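Local coordinates for coat protein (Papaya mosaic virus, PDB 4DOX), which probably packages the viral RNA by assembling into the flexible filamentous capsid of the virus, as potexvirus coat proteins do, at residues I113-R118 with S157-S162. Sequence-based numbering, arbitrary orientation.
Sequences IIWNLR and SGLTRS. Unlike the reference sequence in segment 157-162: Thr160 (reference Ile).
Two neighbouring side chains of helix 111-118, Trp115 and Asn116, tie down the irregular chain 157-162, part of the loop that leads to helix 165-172. Asn116 grips the loop backbone with both ends of its amide. Asn116 ND2 donates to Gly158 O at 3.3 Å, nearly straight at 166°, and that oxygen lies close to the amide plane. Asn116 OD1 accepts from Thr160 N at 3.1 Å, with the donor above the carbonyl plane. The two bonds together should limit rotation of the amide. The methyl CG2 of Thr160 adds packing, 3.6 Å from Asn116 CG. A water links the same two residues, donating to Asn116 O and accepting from Thr160 OG1.

Trp115 makes the third bond to the loop backbone. With CG anti to the backbone N (chi1 180°), its side chain extends off the helix toward the loop. Trp115 NE1 donates to Arg161 O at 3.1 Å, with the oxygen near the ring edge but somewhat out of plane. Leu159 CD2 approaches Trp115 CD1 obliquely at 4.1 Å. On the benzo side, CZ2 of Trp115 sits over one face of the Arg161 guanidinium, 3.8 Å from Arg161 NH1. The two planes are 77° apart, far from a parallel stack. Arg161 NH1 also donates to Ser162 O at 3.0 Å, and the guanidinium forms salt bridges with Asp120 and Glu167. Val147, in the chain between the two segments, also packs on the buried Trp115 side chain. This is a surface contact of an all-helical coat protein, in which helix side chains hold a loop without regular structure through its backbone polar groups.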
loop_
_atom_site.group_PDB
_atom_site.type_symbol
_atom_site.label_atom_id
_atom_site.label_comp_id
_atom_site.label_asym_id
_atom_site.label_seq_id
_atom_site.Cartn_x
_atom_site.Cartn_y
_atom_site.Cartn_z
ATOM N N ILE A 113 5.822 -2.894 -5.398
ATOM C CA ILE A 113 6.595 -1.935 -6.167
ATOM C C ILE A 113 7.758 -1.394 -5.304
ATOM O O ILE A 113 8.892 -1.261 -5.786
ATOM C CB ILE A 113 5.729 -0.758 -6.589
ATOM C CG1 ILE A 113 4.413 -1.193 -7.261
ATOM C CG2 ILE A 113 6.503 0.156 -7.467
ATOM C CD1 ILE A 113 4.600 -2.129 -8.435
ATOM N N ILE A 114 7.484 -1.072 -4.034
ATOM C CA ILE A 114 8.505 -0.466 -3.215
ATOM C C ILE A 114 9.498 -1.556 -2.848
ATOM O O ILE A 114 10.715 -1.302 -2.787
ATOM C CB ILE A 114 7.964 0.277 -1.978
ATOM C CG1 ILE A 114 9.038 1.223 -1.424
ATOM C CG2 ILE A 114 7.484 -0.708 -0.900
ATOM C CD1 ILE A 114 9.481 2.358 -2.382
ATOM N N TRP A 115 9.001 -2.784 -2.682
ATOM C CA TRP A 115 9.896 -3.936 -2.571
ATOM C C TRP A 115 10.927 -3.931 -3.713
ATOM O O TRP A 115 12.124 -3.986 -3.464
ATOM C CB TRP A 115 9.105 -5.224 -2.583
ATOM C CG TRP A 115 9.947 -6.458 -2.482
ATOM C CD1 TRP A 115 10.375 -7.252 -3.525
ATOM C CD2 TRP A 115 10.419 -7.091 -1.285
ATOM N NE1 TRP A 115 11.094 -8.318 -3.049
ATOM C CE2 TRP A 115 11.147 -8.246 -1.680
ATOM C CE3 TRP A 115 10.314 -6.787 0.089
ATOM C CZ2 TRP A 115 11.763 -9.114 -0.749
ATOM C CZ3 TRP A 115 10.940 -7.640 1.024
ATOM C CH2 TRP A 115 11.645 -8.800 0.588
ATOM N N ASN A 116 10.479 -3.826 -4.959
ATOM C CA ASN A 116 11.441 -3.852 -6.059
ATOM C C ASN A 116 12.356 -2.663 -6.025
ATOM O O ASN A 116 13.498 -2.738 -6.456
ATOM C CB ASN A 116 10.739 -3.890 -7.419
ATOM C CG ASN A 116 10.415 -5.298 -7.871
ATOM O OD1 ASN A 116 10.140 -6.197 -7.041
ATOM N ND2 ASN A 116 10.438 -5.505 -9.189
ATOM N N LEU A 117 11.852 -1.554 -5.504
ATOM C CA LEU A 117 12.632 -0.330 -5.507
ATOM C C LEU A 117 13.730 -0.258 -4.440
ATOM O O LEU A 117 14.790 0.322 -4.685
ATOM C CB LEU A 117 11.709 0.878 -5.419
ATOM C CG LEU A 117 11.013 1.093 -6.756
ATOM C CD1 LEU A 117 9.847 2.027 -6.563
ATOM C CD2 LEU A 117 12.006 1.653 -7.731
ATOM N N ARG A 118 13.488 -0.863 -3.277
ATOM C CA ARG A 118 14.380 -0.704 -2.148
ATOM C C ARG A 118 15.105 -1.988 -1.736
ATOM O O ARG A 118 16.229 -1.900 -1.222
ATOM C CB ARG A 118 13.614 -0.137 -0.961
ATOM C CG ARG A 118 12.839 1.158 -1.253
ATOM C CD ARG A 118 13.655 2.365 -0.983
ATOM N NE ARG A 118 14.310 2.303 0.331
ATOM C CZ ARG A 118 14.074 3.141 1.343
ATOM N NH1 ARG A 118 13.186 4.136 1.219
ATOM N NH2 ARG A 118 14.737 2.980 2.494
ATOM N N SER A 157 7.652 -6.688 -14.171
ATOM C CA SER A 157 8.200 -8.032 -14.541
ATOM C C SER A 157 8.243 -8.986 -13.354
ATOM O O SER A 157 9.048 -9.928 -13.300
ATOM C CB SER A 157 9.599 -7.942 -15.172
ATOM O OG SER A 157 9.612 -7.134 -16.332
ATOM N N GLY A 158 7.367 -8.734 -12.397
ATOM C CA GLY A 158 7.323 -9.524 -11.184
ATOM C C GLY A 158 8.409 -9.071 -10.220
ATOM O O GLY A 158 9.300 -8.235 -10.568
ATOM N N LEU A 159 8.336 -9.624 -9.011
ATOM C CA LEU A 159 9.305 -9.330 -7.972
ATOM C C LEU A 159 10.748 -9.582 -8.398
ATOM O O LEU A 159 11.015 -10.490 -9.194
ATOM C CB LEU A 159 8.985 -10.172 -6.749
ATOM C CG LEU A 159 7.585 -9.986 -6.188
ATOM C CD1 LEU A 159 7.426 -10.870 -4.935
ATOM C CD2 LEU A 159 7.227 -8.467 -5.915
ATOM N N THR A 160 11.684 -8.794 -7.856
ATOM C CA THR A 160 13.120 -8.972 -8.161
ATOM C C THR A 160 13.679 -10.203 -7.485
ATOM O O THR A 160 14.701 -10.737 -7.906
ATOM C CB THR A 160 13.957 -7.826 -7.683
ATOM O OG1 THR A 160 13.579 -7.556 -6.341
ATOM C CG2 THR A 160 13.678 -6.610 -8.520
ATOM N N ARG A 161 13.036 -10.577 -6.380
ATOM C CA ARG A 161 13.153 -11.897 -5.742
ATOM C C ARG A 161 11.933 -12.047 -4.813
ATOM O O ARG A 161 11.212 -11.061 -4.550
ATOM C CB ARG A 161 14.482 -12.083 -4.995
ATOM C CG ARG A 161 14.659 -11.189 -3.792
ATOM C CD ARG A 161 15.904 -11.565 -2.982
ATOM N NE ARG A 161 16.236 -10.602 -1.919
ATOM C CZ ARG A 161 15.677 -10.565 -0.703
ATOM N NH1 ARG A 161 14.716 -11.435 -0.353
ATOM N NH2 ARG A 161 16.087 -9.653 0.171
ATOM N N SER A 162 11.673 -13.270 -4.363
ATOM C CA SER A 162 10.756 -13.485 -3.253
ATOM C C SER A 162 11.400 -13.094 -1.947
ATOM O O SER A 162 12.642 -13.049 -1.851
ATOM C CB SER A 162 10.351 -14.951 -3.187
ATOM O OG SER A 162 9.113 -15.063 -3.863
HETATM O O HOH W 1 15.107 -4.745 -5.645
#